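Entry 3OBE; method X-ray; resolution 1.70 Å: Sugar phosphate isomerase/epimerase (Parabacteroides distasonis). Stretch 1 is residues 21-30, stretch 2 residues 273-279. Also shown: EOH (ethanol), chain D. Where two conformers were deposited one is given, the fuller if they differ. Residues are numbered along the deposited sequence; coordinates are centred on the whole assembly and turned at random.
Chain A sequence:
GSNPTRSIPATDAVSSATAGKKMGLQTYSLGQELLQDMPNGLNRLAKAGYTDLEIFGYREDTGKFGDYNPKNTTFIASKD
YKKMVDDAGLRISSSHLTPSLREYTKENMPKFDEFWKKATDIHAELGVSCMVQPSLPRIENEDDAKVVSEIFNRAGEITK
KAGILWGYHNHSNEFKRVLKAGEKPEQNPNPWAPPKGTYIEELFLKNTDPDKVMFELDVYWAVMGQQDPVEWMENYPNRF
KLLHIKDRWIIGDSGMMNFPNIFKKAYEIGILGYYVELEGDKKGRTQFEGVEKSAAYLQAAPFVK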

# COMPACT_ATOMS: atom_id res chain seq x y z
N LYS A 21 -2.76 -19.41 -0.26
CA LYS A 21 -3.45 -18.17 -0.56
C LYS A 21 -2.42 -17.07 -0.79
O LYS A 21 -1.41 -17.01 -0.10
CB LYS A 21 -4.34 -17.75 0.61
CG LYS A 21 -5.45 -18.66 0.89
CD LYS A 21 -6.43 -18.03 1.93
CE LYS A 21 -7.32 -19.07 2.52
NZ LYS A 21 -8.24 -18.46 3.52
N LYS A 22 -2.69 -16.21 -1.76
CA LYS A 22 -1.78 -15.12 -2.04
C LYS A 22 -2.05 -14.04 -1.00
O LYS A 22 -3.20 -13.64 -0.73
CB LYS A 22 -1.95 -14.60 -3.48
CG LYS A 22 -1.73 -15.63 -4.58
CD LYS A 22 -0.27 -16.14 -4.69
CE LYS A 22 -0.13 -17.39 -5.61
NZ LYS A 22 -0.19 -18.74 -4.87
N MSE A 23 -0.98 -13.60 -0.38
CA MSE A 23 -1.11 -12.73 0.78
C MSE A 23 0.14 -11.87 0.91
O MSE A 23 1.27 -12.37 0.96
CB MSE A 23 -1.31 -13.57 2.05
CG MSE A 23 -1.29 -12.78 3.29
SE MSE A 23 -1.69 -14.08 4.74
CE MSE A 23 -0.10 -14.84 4.86
N GLY A 24 -0.05 -10.55 0.96
CA GLY A 24 1.07 -9.65 1.10
C GLY A 24 1.28 -9.05 2.47
O GLY A 24 0.37 -9.02 3.32
N LEU A 25 2.49 -8.54 2.65
CA LEU A 25 2.88 -7.85 3.88
C LEU A 25 3.66 -6.61 3.52
O LEU A 25 4.63 -6.69 2.75
CB LEU A 25 3.81 -8.74 4.75
CG LEU A 25 4.32 -8.09 6.05
CD1 LEU A 25 3.19 -7.87 7.05
CD2 LEU A 25 5.41 -8.90 6.72
N GLN A 26 3.30 -5.48 4.14
CA GLN A 26 4.16 -4.29 4.11
C GLN A 26 5.25 -4.45 5.16
O GLN A 26 4.99 -4.56 6.35
CB GLN A 26 3.33 -3.03 4.34
CG GLN A 26 4.10 -1.75 4.71
CD GLN A 26 5.24 -1.40 3.76
OE1 GLN A 26 6.40 -1.50 4.15
NE2 GLN A 26 4.92 -1.03 2.52
N THR A 27 6.50 -4.54 4.71
CA THR A 27 7.56 -4.93 5.58
C THR A 27 7.99 -3.90 6.65
O THR A 27 8.72 -4.23 7.62
CB THR A 27 8.82 -5.29 4.75
OG1 THR A 27 9.25 -4.16 4.02
CG2 THR A 27 8.55 -6.55 3.83
N TYR A 28 7.53 -2.66 6.47
CA TYR A 28 7.67 -1.66 7.50
C TYR A 28 7.05 -2.15 8.83
O TYR A 28 7.52 -1.76 9.90
CB TYR A 28 7.03 -0.38 7.05
CG TYR A 28 7.31 0.80 7.96
CD1 TYR A 28 8.57 1.36 8.02
CD2 TYR A 28 6.29 1.30 8.78
CE1 TYR A 28 8.82 2.45 8.86
CE2 TYR A 28 6.54 2.38 9.61
CZ TYR A 28 7.79 2.93 9.65
OH TYR A 28 8.01 4.00 10.47
N SER A 29 6.09 -3.07 8.74
CA SER A 29 5.49 -3.69 9.94
C SER A 29 6.48 -4.33 10.88
O SER A 29 6.20 -4.42 12.06
CB SER A 29 4.48 -4.78 9.53
OG SER A 29 3.48 -4.25 8.68
N LEU A 30 7.61 -4.81 10.36
CA LEU A 30 8.51 -5.64 11.15
C LEU A 30 9.67 -4.82 11.68
O LEU A 30 10.38 -5.26 12.57
CB LEU A 30 9.03 -6.78 10.29
CG LEU A 30 7.96 -7.83 9.98
CD1 LEU A 30 8.49 -8.84 8.95
CD2 LEU A 30 7.62 -8.57 11.31
N GLY A 273 -4.76 -7.51 -5.22
CA GLY A 273 -4.12 -8.07 -4.05
C GLY A 273 -4.18 -7.13 -2.88
O GLY A 273 -4.83 -6.05 -2.92
N TYR A 274 -3.57 -7.59 -1.80
CA TYR A 274 -3.53 -6.83 -0.58
C TYR A 274 -2.26 -7.02 0.24
O TYR A 274 -1.58 -8.06 0.14
CB TYR A 274 -4.74 -7.16 0.30
CG TYR A 274 -4.72 -8.57 0.88
CD1 TYR A 274 -4.11 -8.84 2.09
CD2 TYR A 274 -5.33 -9.62 0.21
CE1 TYR A 274 -4.10 -10.12 2.62
CE2 TYR A 274 -5.27 -10.91 0.71
CZ TYR A 274 -4.69 -11.14 1.91
OH TYR A 274 -4.72 -12.44 2.39
N TYR A 275 -1.96 -6.03 1.04
CA TYR A 275 -0.83 -6.10 1.95
C TYR A 275 -1.29 -5.82 3.36
O TYR A 275 -1.97 -4.81 3.63
CB TYR A 275 0.27 -5.11 1.54
CG TYR A 275 0.72 -5.38 0.14
CD1 TYR A 275 1.72 -6.30 -0.14
CD2 TYR A 275 0.13 -4.71 -0.94
CE1 TYR A 275 2.11 -6.57 -1.47
CE2 TYR A 275 0.48 -4.99 -2.24
CZ TYR A 275 1.49 -5.90 -2.51
OH TYR A 275 1.82 -6.17 -3.82
N VAL A 276 -0.89 -6.72 4.26
CA VAL A 276 -1.05 -6.54 5.68
C VAL A 276 -0.07 -5.51 6.23
O VAL A 276 1.11 -5.48 5.85
CB VAL A 276 -0.82 -7.91 6.41
CG1 VAL A 276 -0.81 -7.76 7.90
CG2 VAL A 276 -1.90 -8.94 5.97
N GLU A 277 -0.54 -4.70 7.16
CA GLU A 277 0.34 -3.83 7.93
C GLU A 277 -0.07 -3.83 9.39
O GLU A 277 -1.26 -3.85 9.71
CB GLU A 277 0.35 -2.41 7.40
CG GLU A 277 1.41 -1.53 8.14
CD GLU A 277 1.88 -0.30 7.38
OE1 GLU A 277 1.44 -0.07 6.24
OE2 GLU A 277 2.73 0.42 7.97
N LEU A 278 0.93 -3.79 10.27
CA LEU A 278 0.75 -3.60 11.70
C LEU A 278 1.62 -2.46 12.18
O LEU A 278 2.75 -2.31 11.75
CB LEU A 278 1.13 -4.82 12.52
CG LEU A 278 0.19 -6.02 12.61
CD1 LEU A 278 -0.03 -6.70 11.29
CD2 LEU A 278 0.66 -7.02 13.71
N GLU A 279 1.02 -1.65 13.04
CA GLU A 279 1.77 -0.66 13.80
C GLU A 279 2.45 -1.35 14.98
O GLU A 279 2.26 -2.55 15.21
CB GLU A 279 0.85 0.49 14.20
CG GLU A 279 -0.17 0.15 15.28
CD GLU A 279 -1.11 1.30 15.52
OE1 GLU A 279 -2.05 1.47 14.72
OE2 GLU A 279 -0.87 2.04 16.51
C1 EOH D . -0.85 -10.28 -2.58
C2 EOH D . -0.22 -8.98 -3.07
O EOH D . -2.22 -10.24 -2.19
O HOH W 1 -5.31 -14.25 0.59

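Two strands almost 250 residues apart in sequence lie side by side here, running in the same general direction with their axes at 45°, and the contact is best followed from the N-terminal end of the first. Lys21 makes no contact with the second stretch. Lys22 takes part mainly through its backbone: its side chain leads away from the partner, as suits a long charged chain at an exposed position, while its carbonyl accepts a hydrogen bond from a water (Lys22 O to water O, 2.6 Å). The same water accepts one from the phenol of Tyr274 (OH to water O, 2.6 Å), bridging a gap of 3.7 Å between Lys22 O and Tyr274 OH.

Met23, present as selenomethionine, lays the start of its flexible, apolar chain beside that tyrosine, with CG 3.9 Å from Tyr274 CE1, before its end leads away. The ring is long enough to reach back along the first stretch, so Tyr274 combines an apolar flank with a polar tip.

At Gly24 the strands come closest in register, Gly24 CA lying 4.1 Å from Tyr275 CA. Glycine suits the place because there is no room for more: an ideal CB would sit 2.4 Å from Tyr275 CD1 and 2.5 Å from Tyr274 O, both clashes. Its backbone serves both flanks of Tyr275, as expected of a parallel bridge. Gly24 N donates a weak, bent hydrogen bond to Tyr274 O (3.0 Å, 126°), whereas Val276 N gives Gly24 O a short and nearly linear one (2.8 Å, 177°). An ethanol molecule, probably from the crystallisation liquor, lies close by; its O accepts a hydrogen bond from Tyr274 N (3.0 Å), and its C1 comes within 3.6 Å of Gly24 N.

Leu25 pairs with Val276, and their side chains share the sheet face opposite that of Tyr275. Both are branched and apolar, and they pack together with Leu25 CD1 4.1 Å from Val276 CB. Meanwhile Leu25 N lies at the edge of the Tyr275 ring, 3.7 Å from Tyr275 CD1.

Gln26 extends the ladder by donating from N to Val276 O (2.8 Å, 166°). Its side chain then turns to the chain's own next bend: OE1 accepts from Tyr28 N at 2.8 Å, and NE2 is satisfied elsewhere in the structure. An amide that can both accept and donate is well used here.

A 3-10 segment follows. Thr27 points away and makes no contact, while Tyr28 places its ring edge near the carboxylate of Glu277, with CD2 3.8 Å from OE2.

Ser29 closes the contact. Its small side chain points toward the partner, and its hydroxyl works in two directions: OG donates to Gln26 O (2.8 Å) and accepts from Leu278 N (3.0 Å, 163°). Since Ser29 N also donates to Gln26 O (3.0 Å), the serine secures the turn while extending the link between the stretches beyond the strand pairing. The CA-to-CB bond of Leu30 points away, and although the end of its side chain swings back somewhat, it makes no contact.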